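Local coordinates for protein 2',5'-phosphodiesterase 12 (Homo sapiens, PDB 4Z2B) that belongs to the endonuclease/exonuclease/phosphatase family and joins an E-set-like N-terminal domain to a DNase I-like domain that holds a magnesium ion and a bound ligand, at residues A[151-156]-A[224-229]; A[195-200]-A[300-305]; A[383-388]-A[412-417]. All coordinates share one frame; numbering follows the deposited sequence.

Contact 1 of 3, residues A[151-156]-A[224-229]; sequences DTYAQT and QHEGLA. With 4LC (3-(6-{[(2S,3S)-3-(hydroxymethyl)-2-phenylmorpholin-4-yl]carbonyl}-1-methyl-1H-benzimidazol-2-yl)-1H-indole-6-carbonitrile), chain F.
Thr152 and Tyr153 meet His225 and Glu226 in a small, partly buried helix-to-turn contact in the wall of the 4LC pocket of the DNase I-like domain. The short helix 151-154 leans on the turn between strands 216-222 and 227-233, at one edge of the six-stranded sheet. The polar part of the contact is a single bond: Tyr153 OH donates to Glu226 OE2 at 2.6 Å, and Glu226 OE2 accepts on its anti lone pair, on the side away from OE1. OE2 lies at the edge of the phenol, in the ring plane, while the carboxylate is turned 65° from that plane. Glu226 gets there by bending: CG sits between its own N and carbonyl carbon, and a kinked chi2 of 72° folds the carboxylate back toward the phenol. A salt bridge from Lys223 reaches the same OE2, so two groups fix this oxygen. Beside the bond, Thr152 CG2 rests 3.5 Å from His225 O, and Tyr153 OH lies at the edge of the His225 ring, near its plane. The Tyr153 ring is sandwiched. Thr152 CG2 covers one face over its centre and 4LC C27 the opposite face, 3.6 Å above the plane. The phenyl of 4LC continues along the same face, its C37 3.4 Å from Tyr153 CD1. Thr156, the N-cap of helix 157-163, accepts from Ser159 N and touches the phenyl too, while Thr156 OG1 donates to Tyr153 O in the carbonyl plane at 2.8 Å.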
loop_
_atom_site.group_PDB
_atom_site.type_symbol
_atom_site.label_atom_id
_atom_site.label_comp_id
_atom_site.label_asym_id
_atom_site.label_seq_id
_atom_site.Cartn_x
_atom_site.Cartn_y
_atom_site.Cartn_z
ATOM N N ASP A 151 8.936 -2.002 8.059
ATOM C CA ASP A 151 9.403 -2.242 9.424
ATOM C C ASP A 151 10.843 -2.781 9.416
ATOM O O ASP A 151 11.604 -2.461 10.324
ATOM C CB ASP A 151 8.471 -3.243 10.143
ATOM C CG ASP A 151 8.909 -3.546 11.567
ATOM O OD1 ASP A 151 8.966 -2.618 12.370
ATOM O OD2 ASP A 151 9.260 -4.702 11.843
ATOM N N THR A 152 11.227 -3.583 8.388
ATOM C CA THR A 152 12.597 -4.121 8.322
ATOM C C THR A 152 13.619 -2.954 8.297
ATOM O O THR A 152 14.680 -3.045 8.923
ATOM C CB THR A 152 12.767 -5.118 7.152
ATOM O OG1 THR A 152 14.077 -5.681 7.255
ATOM C CG2 THR A 152 12.599 -4.468 5.773
ATOM N N TYR A 153 13.250 -1.825 7.680
ATOM C CA TYR A 153 14.113 -0.646 7.686
ATOM C C TYR A 153 13.866 0.241 8.904
ATOM O O TYR A 153 14.823 0.725 9.497
ATOM C CB TYR A 153 13.941 0.187 6.399
ATOM C CG TYR A 153 14.074 -0.635 5.135
ATOM C CD1 TYR A 153 15.072 -1.598 5.007
ATOM C CD2 TYR A 153 13.136 -0.528 4.108
ATOM C CE1 TYR A 153 15.208 -2.342 3.844
ATOM C CE2 TYR A 153 13.237 -1.301 2.954
ATOM C CZ TYR A 153 14.268 -2.218 2.835
ATOM O OH TYR A 153 14.438 -2.980 1.718
ATOM N N ALA A 154 12.611 0.478 9.277
ATOM C CA ALA A 154 12.292 1.389 10.390
ATOM C C ALA A 154 12.879 0.942 11.759
ATOM O O ALA A 154 13.169 1.802 12.601
ATOM C CB ALA A 154 10.794 1.572 10.502
ATOM N N GLN A 155 13.041 -0.379 11.975
ATOM C CA GLN A 155 13.602 -0.916 13.225
ATOM C C GLN A 155 15.145 -0.744 13.356
ATOM O O GLN A 155 15.658 -0.934 14.455
ATOM C CB GLN A 155 13.248 -2.410 13.390
ATOM C CG GLN A 155 13.942 -3.381 12.437
ATOM C CD GLN A 155 13.472 -4.799 12.682
ATOM O OE1 GLN A 155 12.276 -5.110 12.619
ATOM N NE2 GLN A 155 14.405 -5.694 12.970
ATOM N N THR A 156 15.876 -0.415 12.267
ATOM C CA THR A 156 17.337 -0.293 12.325
ATOM C C THR A 156 17.749 0.912 13.156
ATOM O O THR A 156 16.990 1.876 13.235
ATOM C CB THR A 156 17.946 -0.166 10.918
ATOM O OG1 THR A 156 17.512 1.066 10.321
ATOM C CG2 THR A 156 17.615 -1.365 10.018
ATOM N N GLN A 224 13.492 -8.089 -1.803
ATOM C CA GLN A 224 14.505 -8.812 -1.046
ATOM C C GLN A 224 14.027 -8.978 0.426
ATOM O O GLN A 224 13.689 -10.101 0.836
ATOM C CB GLN A 224 15.849 -8.076 -1.166
ATOM C CG GLN A 224 17.091 -8.820 -0.686
ATOM C CD GLN A 224 18.332 -7.943 -0.813
ATOM O OE1 GLN A 224 18.338 -6.898 -1.489
ATOM N NE2 GLN A 224 19.411 -8.343 -0.152
ATOM N N HIS A 225 13.900 -7.858 1.172
ATOM C CA HIS A 225 13.525 -7.826 2.604
ATOM C C HIS A 225 12.069 -7.396 2.866
ATOM O O HIS A 225 11.613 -7.369 4.016
ATOM C CB HIS A 225 14.450 -6.827 3.338
ATOM C CG HIS A 225 15.891 -6.960 2.971
ATOM N ND1 HIS A 225 16.621 -8.103 3.295
ATOM C CD2 HIS A 225 16.707 -6.083 2.340
ATOM C CE1 HIS A 225 17.840 -7.896 2.817
ATOM N NE2 HIS A 225 17.949 -6.688 2.253
ATOM N N GLU A 226 11.370 -6.989 1.798
ATOM C CA GLU A 226 10.024 -6.422 1.765
ATOM C C GLU A 226 9.663 -6.342 0.295
ATOM O O GLU A 226 10.540 -6.591 -0.538
ATOM C CB GLU A 226 10.035 -5.017 2.439
ATOM C CG GLU A 226 11.229 -4.124 2.068
ATOM C CD GLU A 226 11.278 -3.526 0.671
ATOM O OE1 GLU A 226 10.210 -3.357 0.047
ATOM O OE2 GLU A 226 12.389 -3.203 0.202
ATOM N N GLY A 227 8.445 -5.940 -0.037
ATOM C CA GLY A 227 8.083 -5.843 -1.445
ATOM C C GLY A 227 6.927 -4.927 -1.806
ATOM O O GLY A 227 6.591 -3.966 -1.092
ATOM N N LEU A 228 6.318 -5.236 -2.943
ATOM C CA LEU A 228 5.239 -4.450 -3.503
ATOM C C LEU A 228 3.909 -5.111 -3.305
ATOM O O LEU A 228 3.825 -6.342 -3.401
ATOM C CB LEU A 228 5.469 -4.296 -5.024
ATOM C CG LEU A 228 6.830 -3.726 -5.487
ATOM C CD1 LEU A 228 6.900 -3.760 -6.979
ATOM C CD2 LEU A 228 7.023 -2.285 -4.992
ATOM N N ALA A 229 2.855 -4.314 -3.076
ATOM C CA ALA A 229 1.495 -4.892 -3.041
ATOM C C ALA A 229 0.554 -4.090 -3.933
ATOM O O ALA A 229 0.699 -2.879 -4.042
ATOM C CB ALA A 229 0.947 -4.956 -1.618
HETATM C C13 4LC F . 16.675 5.974 2.299
HETATM C C17 4LC F . 15.907 4.802 2.831
HETATM C C20 4LC F . 17.218 3.365 1.311
HETATM C C01 4LC F . 15.345 8.626 -1.133
HETATM N N05 4LC F . 16.558 8.663 -0.306
HETATM C C06 4LC F . 17.656 9.479 -0.398
HETATM N N07 4LC F . 18.520 9.295 0.584
HETATM C C08 4LC F . 18.026 8.194 1.286
HETATM C C09 4LC F . 18.565 7.495 2.367
HETATM C C11 4LC F . 17.867 6.413 2.884
HETATM C C14 4LC F . 16.136 6.668 1.213
HETATM C C16 4LC F . 16.822 7.775 0.732
HETATM O O18 4LC F . 15.034 4.977 3.660
HETATM N N19 4LC F . 16.199 3.564 2.353
HETATM C C23 4LC F . 18.154 2.252 1.718
HETATM O O26 4LC F . 17.419 1.035 1.961
HETATM C C27 4LC F . 16.431 1.178 2.991
HETATM C C29 4LC F . 15.459 2.328 2.695
HETATM C C31 4LC F . 14.441 1.962 1.614
HETATM O O34 4LC F . 13.691 3.096 1.196
HETATM C C36 4LC F . 17.103 1.193 4.360
HETATM C C37 4LC F . 17.958 0.158 4.721
HETATM C C39 4LC F . 18.543 0.124 5.982
HETATM C C41 4LC F . 18.291 1.129 6.893
HETATM C C43 4LC F . 17.426 2.156 6.560
HETATM C C45 4LC F . 16.844 2.197 5.296
HETATM C C47 4LC F . 17.745 10.659 -1.264
HETATM C C48 4LC F . 18.149 11.919 -0.893
HETATM N N50 4LC F . 18.118 12.761 -1.973
HETATM C C52 4LC F . 17.570 12.099 -3.047
HETATM C C53 4LC F . 17.275 12.551 -4.330
HETATM C C55 4LC F . 16.778 11.638 -5.259
HETATM C C56 4LC F . 16.585 10.299 -4.911
HETATM C C58 4LC F . 16.898 9.855 -3.626
HETATM C C60 4LC F . 17.389 10.747 -2.671
HETATM C C61 4LC F . 16.391 12.098 -6.566
HETATM N N62 4LC F . 16.060 12.445 -7.594
#

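Contact 2 of 3, residues A[195-200]-A[300-305]; sequences LQEVDR and NTHLYW. With 4LC (3-(6-{[(2S,3S)-3-(hydroxymethyl)-2-phenylmorpholin-4-yl]carbonyl}-1-methyl-1H-benzimidazol-2-yl)-1H-indole-6-carbonitrile), chain F; EDO (1,2-ethanediol), chain C.
CG lies opposite the backbone N in both Asn300 (chi1 -180°) and His302, which puts the amide by Gln196 and Leu195 O and the imidazole by Glu197; a chi2 of 85° folds the Gln196 amide onto Asn300. Two nearly straight hydrogen bonds follow. Gln196 NE2 donates to Asn300 OD1 at 2.9 Å, lying in the carbonyl plane of the asparagine, while the two amide planes stand 70° apart. Asn300 ND2 gives a hydrogen to Leu195 O at 3.1 Å, coming from well above that carbonyl's plane, and also serves Gln282 OE1. The Asn300 amide is thus held at both ends, which fixes its rotation. Gln196 CG lies 3.3 Å from Thr301 O. Further along, a water accepts from Glu197 N and is bonded to His302 ND1 in the ring plane. Glu197 OE2 comes to 3.3 Å from His302 CE1, carboxylate and ring only modestly tilted. The same oxygen accepts from O34 of 4LC at 2.6 Å and from Asn147 ND2, and the bound magnesium ion is about 3 Å from this side chain. Trp305 lays its indole face against 4LC C20, while 1,2-ethanediol, probably from the crystallisation liquor, covers a face of His302. Glu197 and Val198 face Gly227 in a G1 beta bulge where strand 192-198 turns a corner. Strands 192-198 and 295-302 belong to the two central sheets, packed face to face in the four-layered alpha/beta sandwich of the DNase I-like fold, beside the pocket holding metal and ligand.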
loop_
_atom_site.group_PDB
_atom_site.type_symbol
_atom_site.label_atom_id
_atom_site.label_comp_id
_atom_site.label_asym_id
_atom_site.label_seq_id
_atom_site.Cartn_x
_atom_site.Cartn_y
_atom_site.Cartn_z
ATOM N N LEU A 195 1.167 -0.221 -3.291
ATOM C CA LEU A 195 2.016 0.052 -2.130
ATOM C C LEU A 195 3.444 -0.414 -2.312
ATOM O O LEU A 195 3.687 -1.435 -2.949
ATOM C CB LEU A 195 1.409 -0.662 -0.900
ATOM C CG LEU A 195 -0.049 -0.339 -0.544
ATOM C CD1 LEU A 195 -0.522 -1.195 0.635
ATOM C CD2 LEU A 195 -0.241 1.152 -0.199
ATOM N N GLN A 196 4.402 0.309 -1.716
ATOM C CA GLN A 196 5.805 -0.120 -1.766
ATOM C C GLN A 196 6.253 -0.295 -0.318
ATOM O O GLN A 196 5.608 0.272 0.566
ATOM C CB GLN A 196 6.676 0.920 -2.498
ATOM C CG GLN A 196 6.185 1.290 -3.910
ATOM C CD GLN A 196 5.137 2.377 -3.917
ATOM O OE1 GLN A 196 5.145 3.303 -3.087
ATOM N NE2 GLN A 196 4.172 2.252 -4.828
ATOM N N GLU A 197 7.367 -1.025 -0.080
ATOM C CA GLU A 197 7.976 -1.293 1.244
ATOM C C GLU A 197 6.996 -2.016 2.148
ATOM O O GLU A 197 6.815 -1.673 3.331
ATOM C CB GLU A 197 8.518 -0.007 1.901
ATOM C CG GLU A 197 9.747 0.543 1.191
ATOM C CD GLU A 197 10.551 1.553 1.986
ATOM O OE1 GLU A 197 10.499 1.527 3.235
ATOM O OE2 GLU A 197 11.221 2.393 1.348
ATOM N N VAL A 198 6.346 -3.023 1.566
ATOM C CA VAL A 198 5.383 -3.849 2.263
ATOM C C VAL A 198 6.144 -5.056 2.830
ATOM O O VAL A 198 6.638 -5.878 2.056
ATOM C CB VAL A 198 4.183 -4.263 1.348
ATOM C CG1 VAL A 198 3.210 -5.171 2.092
ATOM C CG2 VAL A 198 3.452 -3.028 0.796
ATOM N N ASP A 199 6.262 -5.156 4.174
ATOM C CA ASP A 199 6.865 -6.350 4.788
ATOM C C ASP A 199 5.922 -7.537 4.568
ATOM O O ASP A 199 4.713 -7.332 4.509
ATOM C CB ASP A 199 7.111 -6.167 6.299
ATOM C CG ASP A 199 7.901 -4.937 6.674
ATOM O OD1 ASP A 199 7.281 -3.878 6.881
ATOM O OD2 ASP A 199 9.119 -5.037 6.787
ATOM N N ARG A 200 6.456 -8.783 4.429
ATOM C CA ARG A 200 5.597 -9.964 4.239
ATOM C C ARG A 200 4.499 -10.045 5.297
ATOM O O ARG A 200 3.333 -10.248 4.949
ATOM C CB ARG A 200 6.418 -11.272 4.306
ATOM C CG ARG A 200 7.287 -11.563 3.089
ATOM C CD ARG A 200 7.834 -13.002 3.114
ATOM N NE ARG A 200 8.613 -13.290 1.906
ATOM C CZ ARG A 200 8.090 -13.604 0.721
ATOM N NH1 ARG A 200 6.773 -13.708 0.573
ATOM N NH2 ARG A 200 8.880 -13.823 -0.321
ATOM N N ASN A 300 3.347 -1.237 -10.795
ATOM C CA ASN A 300 3.772 -0.700 -9.501
ATOM C C ASN A 300 5.232 -0.967 -9.328
ATOM O O ASN A 300 5.681 -2.059 -9.683
ATOM C CB ASN A 300 2.956 -1.373 -8.380
ATOM C CG ASN A 300 3.281 -0.908 -6.981
ATOM O OD1 ASN A 300 3.724 0.215 -6.772
ATOM N ND2 ASN A 300 2.963 -1.742 -5.991
ATOM N N THR A 301 6.011 0.043 -8.887
ATOM C CA THR A 301 7.454 -0.204 -8.701
ATOM C C THR A 301 8.009 0.625 -7.544
ATOM O O THR A 301 7.339 1.515 -7.006
ATOM C CB THR A 301 8.239 0.042 -10.028
ATOM O OG1 THR A 301 9.497 -0.625 -9.960
ATOM C CG2 THR A 301 8.470 1.532 -10.329
ATOM N N HIS A 302 9.273 0.345 -7.210
ATOM C CA HIS A 302 10.092 1.035 -6.226
ATOM C C HIS A 302 11.497 1.031 -6.781
ATOM O O HIS A 302 12.166 -0.013 -6.785
ATOM C CB HIS A 302 9.982 0.359 -4.846
ATOM C CG HIS A 302 10.701 1.092 -3.744
ATOM N ND1 HIS A 302 10.903 0.498 -2.509
ATOM C CD2 HIS A 302 11.244 2.339 -3.718
ATOM C CE1 HIS A 302 11.545 1.395 -1.773
ATOM N NE2 HIS A 302 11.825 2.490 -2.476
ATOM N N LEU A 303 11.923 2.162 -7.324
ATOM C CA LEU A 303 13.234 2.222 -7.994
ATOM C C LEU A 303 14.374 2.455 -7.000
ATOM O O LEU A 303 14.129 2.807 -5.841
ATOM C CB LEU A 303 13.238 3.297 -9.093
ATOM C CG LEU A 303 12.172 3.119 -10.221
ATOM C CD1 LEU A 303 12.442 4.101 -11.365
ATOM C CD2 LEU A 303 12.167 1.692 -10.767
ATOM N N TYR A 304 15.610 2.203 -7.458
ATOM C CA TYR A 304 16.849 2.353 -6.673
ATOM C C TYR A 304 16.855 3.666 -5.873
ATOM O O TYR A 304 16.574 4.730 -6.438
ATOM C CB TYR A 304 18.054 2.301 -7.608
ATOM C CG TYR A 304 19.379 2.313 -6.880
ATOM C CD1 TYR A 304 19.638 1.412 -5.851
ATOM C CD2 TYR A 304 20.407 3.164 -7.278
ATOM C CE1 TYR A 304 20.863 1.408 -5.181
ATOM C CE2 TYR A 304 21.649 3.143 -6.638
ATOM C CZ TYR A 304 21.858 2.284 -5.569
ATOM O OH TYR A 304 23.066 2.265 -4.904
ATOM N N TRP A 305 17.154 3.577 -4.558
ATOM C CA TRP A 305 17.078 4.708 -3.621
ATOM C C TRP A 305 18.183 5.782 -3.717
ATOM O O TRP A 305 17.950 6.890 -3.231
ATOM C CB TRP A 305 17.127 4.174 -2.158
ATOM C CG TRP A 305 18.497 3.647 -1.776
ATOM C CD1 TRP A 305 19.011 2.416 -2.065
ATOM C CD2 TRP A 305 19.547 4.374 -1.110
ATOM N NE1 TRP A 305 20.311 2.328 -1.619
ATOM C CE2 TRP A 305 20.669 3.519 -1.040
ATOM C CE3 TRP A 305 19.651 5.677 -0.572
ATOM C CZ2 TRP A 305 21.880 3.913 -0.447
ATOM C CZ3 TRP A 305 20.845 6.056 0.043
ATOM C CH2 TRP A 305 21.941 5.178 0.102
HETATM C C13 4LC F . 16.675 5.974 2.299
HETATM C C17 4LC F . 15.907 4.802 2.831
HETATM C C20 4LC F . 17.218 3.365 1.311
HETATM C C01 4LC F . 15.345 8.626 -1.133
HETATM N N05 4LC F . 16.558 8.663 -0.306
HETATM C C06 4LC F . 17.656 9.479 -0.398
HETATM N N07 4LC F . 18.520 9.295 0.584
HETATM C C08 4LC F . 18.026 8.194 1.286
HETATM C C09 4LC F . 18.565 7.495 2.367
HETATM C C11 4LC F . 17.867 6.413 2.884
HETATM C C14 4LC F . 16.136 6.668 1.213
HETATM C C16 4LC F . 16.822 7.775 0.732
HETATM O O18 4LC F . 15.034 4.977 3.660
HETATM N N19 4LC F . 16.199 3.564 2.353
HETATM C C23 4LC F . 18.154 2.252 1.718
HETATM O O26 4LC F . 17.419 1.035 1.961
HETATM C C27 4LC F . 16.431 1.178 2.991
HETATM C C29 4LC F . 15.459 2.328 2.695
HETATM C C31 4LC F . 14.441 1.962 1.614
HETATM O O34 4LC F . 13.691 3.096 1.196
HETATM C C36 4LC F . 17.103 1.193 4.360
HETATM C C37 4LC F . 17.958 0.158 4.721
HETATM C C39 4LC F . 18.543 0.124 5.982
HETATM C C41 4LC F . 18.291 1.129 6.893
HETATM C C43 4LC F . 17.426 2.156 6.560
HETATM C C45 4LC F . 16.844 2.197 5.296
HETATM C C47 4LC F . 17.745 10.659 -1.264
HETATM C C48 4LC F . 18.149 11.919 -0.893
HETATM N N50 4LC F . 18.118 12.761 -1.973
HETATM C C52 4LC F . 17.570 12.099 -3.047
HETATM C C53 4LC F . 17.275 12.551 -4.330
HETATM C C55 4LC F . 16.778 11.638 -5.259
HETATM C C56 4LC F . 16.585 10.299 -4.911
HETATM C C58 4LC F . 16.898 9.855 -3.626
HETATM C C60 4LC F . 17.389 10.747 -2.671
HETATM C C61 4LC F . 16.391 12.098 -6.566
HETATM N N62 4LC F . 16.060 12.445 -7.594
HETATM C C1 EDO C . 14.340 0.543 -3.775
HETATM O O1 EDO C . 14.534 -0.816 -4.038
HETATM C C2 EDO C . 15.511 1.036 -2.925
HETATM O O2 EDO C . 16.682 0.804 -3.656
HETATM O O HOH W 1 9.322 -1.829 -1.996
#

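Contact 3 of 3, residues A[383-388]-A[412-417]; sequences FFKLKS and DLNALE
Lys385 and Leu386 lie against Asp412 and Leu413 in a short antiparallel meeting whose backbone part is close and whose flanks turn to solvent. Leu386 and Asp412 form a non-hydrogen-bonded pair with CA atoms 4.8 Å apart. Next to it, Leu413 N donates to Lys385 O at 2.9 Å, reinforced by a CA-H...O contact from Asp412 CA to that oxygen at 3.5 Å. On the face that Leu386 shares with Asp412, Leu386 CD2 stops 3.9 Å from Asp412 N. Leu413, with CG between its N and carbonyl carbon (chi1 60°), spreads closely over the backbone of Lys385 and Leu386. Past the pair the chain folds back: Asp412 OD1 accepts from Asn414 N nearly along its C-O axis, an Asx turn, and from Ala415 N above the carboxylate plane, which extends it to an Asx motif. The solvent side is looser. Lys387 CG passes 4.0 Å from Leu413 CB, the two side chains crossing at about a right angle. Asn414 ND2 merely brushes Lys385 CG at 3.6 Å, and the rest of the Lys385 side chain runs on past the asparagine. A water donates to Leu413 O and Leu416 O, with a weak bond from Lys387 NZ. Behind the contact, Phe384 packs on helix 310-331 and Val337, Asp412 pairs with Val337 of strand 337-342, and Glu417 pairs with Lys453, so the turn carries the chain from one sheet to the other.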
loop_
_atom_site.group_PDB
_atom_site.type_symbol
_atom_site.label_atom_id
_atom_site.label_comp_id
_atom_site.label_asym_id
_atom_site.label_seq_id
_atom_site.Cartn_x
_atom_site.Cartn_y
_atom_site.Cartn_z
ATOM N N PHE A 383 7.425 4.972 -26.442
ATOM C CA PHE A 383 6.291 5.453 -27.234
ATOM C C PHE A 383 5.060 5.882 -26.407
ATOM O O PHE A 383 4.085 6.329 -26.996
ATOM C CB PHE A 383 5.897 4.365 -28.263
ATOM C CG PHE A 383 4.873 3.311 -27.863
ATOM C CD1 PHE A 383 4.829 2.807 -26.564
ATOM C CD2 PHE A 383 4.013 2.764 -28.808
ATOM C CE1 PHE A 383 3.870 1.864 -26.197
ATOM C CE2 PHE A 383 3.073 1.799 -28.445
ATOM C CZ PHE A 383 3.018 1.346 -27.145
ATOM N N PHE A 384 5.076 5.699 -25.071
ATOM C CA PHE A 384 3.915 6.043 -24.240
ATOM C C PHE A 384 3.709 7.550 -24.078
ATOM O O PHE A 384 4.672 8.300 -24.028
ATOM C CB PHE A 384 4.073 5.439 -22.829
ATOM C CG PHE A 384 3.913 3.947 -22.732
ATOM C CD1 PHE A 384 2.646 3.368 -22.700
ATOM C CD2 PHE A 384 5.023 3.122 -22.616
ATOM C CE1 PHE A 384 2.499 1.982 -22.570
ATOM C CE2 PHE A 384 4.877 1.742 -22.473
ATOM C CZ PHE A 384 3.620 1.180 -22.463
ATOM N N LYS A 385 2.446 7.972 -23.938
ATOM C CA LYS A 385 2.057 9.365 -23.689
ATOM C C LYS A 385 1.563 9.383 -22.243
ATOM O O LYS A 385 0.437 8.986 -21.964
ATOM C CB LYS A 385 0.992 9.840 -24.708
ATOM C CG LYS A 385 1.352 9.557 -26.181
ATOM C CD LYS A 385 2.642 10.227 -26.658
ATOM C CE LYS A 385 3.033 9.720 -28.043
ATOM N NZ LYS A 385 4.506 9.816 -28.273
ATOM N N LEU A 386 2.475 9.691 -21.320
ATOM C CA LEU A 386 2.213 9.629 -19.880
ATOM C C LEU A 386 2.290 10.976 -19.219
ATOM O O LEU A 386 3.117 11.808 -19.590
ATOM C CB LEU A 386 3.260 8.702 -19.222
ATOM C CG LEU A 386 3.323 7.266 -19.732
ATOM C CD1 LEU A 386 4.608 6.583 -19.266
ATOM C CD2 LEU A 386 2.077 6.459 -19.301
ATOM N N LYS A 387 1.472 11.163 -18.181
ATOM C CA LYS A 387 1.539 12.360 -17.358
ATOM C C LYS A 387 1.340 11.959 -15.911
ATOM O O LYS A 387 0.775 10.898 -15.648
ATOM C CB LYS A 387 0.532 13.434 -17.781
ATOM C CG LYS A 387 -0.910 13.124 -17.423
ATOM C CD LYS A 387 -1.758 14.373 -17.575
ATOM C CE LYS A 387 -3.221 14.038 -17.572
ATOM N NZ LYS A 387 -4.033 15.202 -18.013
ATOM N N SER A 388 1.835 12.793 -14.994
ATOM C CA SER A 388 1.683 12.583 -13.567
ATOM C C SER A 388 0.265 12.998 -13.146
ATOM O O SER A 388 -0.087 14.178 -13.211
ATOM C CB SER A 388 2.746 13.354 -12.795
ATOM O OG SER A 388 2.490 13.231 -11.410
ATOM N N ASP A 412 -1.807 6.936 -18.773
ATOM C CA ASP A 412 -1.890 7.110 -20.228
ATOM C C ASP A 412 -2.795 8.322 -20.442
ATOM O O ASP A 412 -3.997 8.221 -20.186
ATOM C CB ASP A 412 -2.470 5.843 -20.876
ATOM C CG ASP A 412 -2.646 5.932 -22.374
ATOM O OD1 ASP A 412 -2.850 7.059 -22.889
ATOM O OD2 ASP A 412 -2.570 4.891 -23.034
ATOM N N LEU A 413 -2.226 9.470 -20.826
ATOM C CA LEU A 413 -2.993 10.723 -20.938
ATOM C C LEU A 413 -4.056 10.687 -22.088
ATOM O O LEU A 413 -4.973 11.502 -22.076
ATOM C CB LEU A 413 -2.080 11.966 -21.032
ATOM C CG LEU A 413 -1.093 12.082 -22.200
ATOM C CD1 LEU A 413 -1.753 12.769 -23.419
ATOM C CD2 LEU A 413 0.132 12.902 -21.790
ATOM N N ASN A 414 -3.948 9.749 -23.035
ATOM C CA ASN A 414 -4.943 9.626 -24.126
ATOM C C ASN A 414 -6.125 8.760 -23.712
ATOM O O ASN A 414 -7.228 8.905 -24.242
ATOM C CB ASN A 414 -4.294 9.012 -25.365
ATOM C CG ASN A 414 -3.285 9.897 -26.005
ATOM O OD1 ASN A 414 -3.487 11.102 -26.139
ATOM N ND2 ASN A 414 -2.206 9.295 -26.458
ATOM N N ALA A 415 -5.899 7.854 -22.770
ATOM C CA ALA A 415 -6.929 6.924 -22.360
ATOM C C ALA A 415 -7.547 7.271 -21.003
ATOM O O ALA A 415 -8.676 6.853 -20.745
ATOM C CB ALA A 415 -6.356 5.517 -22.334
ATOM N N LEU A 416 -6.837 8.036 -20.145
ATOM C CA LEU A 416 -7.344 8.374 -18.812
ATOM C C LEU A 416 -7.187 9.846 -18.502
ATOM O O LEU A 416 -6.293 10.500 -19.026
ATOM C CB LEU A 416 -6.630 7.529 -17.717
ATOM C CG LEU A 416 -6.642 5.993 -17.905
ATOM C CD1 LEU A 416 -5.545 5.312 -17.084
ATOM C CD2 LEU A 416 -8.007 5.391 -17.623
ATOM N N GLU A 417 -8.049 10.373 -17.637
ATOM C CA GLU A 417 -7.964 11.766 -17.211
ATOM C C GLU A 417 -8.285 11.853 -15.716
ATOM O O GLU A 417 -8.991 10.995 -15.175
ATOM C CB GLU A 417 -8.837 12.713 -18.066
ATOM C CG GLU A 417 -10.324 12.412 -18.088
ATOM C CD GLU A 417 -11.157 13.421 -18.855
ATOM O OE1 GLU A 417 -11.683 13.060 -19.932
ATOM O OE2 GLU A 417 -11.358 14.543 -18.337
HETATM O O HOH W 2 -5.549 12.935 -19.817
#

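From the N terminus, the E-set-like domain comes first, and all three contacts lie in the DNase I-like domain. Contact 1 closes the loop from 151-156 to 224-229. Contact 2 starts inside it, at 195-200, and ends beyond it at 300-305, so the two cross. They touch: Asp151 N probably bonds Asp199 OD1, Gly227 N probably bonds Val198 O, and both contacts touch 4LC. Together they tie the short helix 151-154 and neighbouring strands 192-198 and 227-233 of one sheet to strand 295-302 of the other. Contact 3 follows in series, closing a 23-residue excursion where strand 403-412 of one sheet passes to edge strand 416-421 of the other, its centre about 23 Å from that of contact 2.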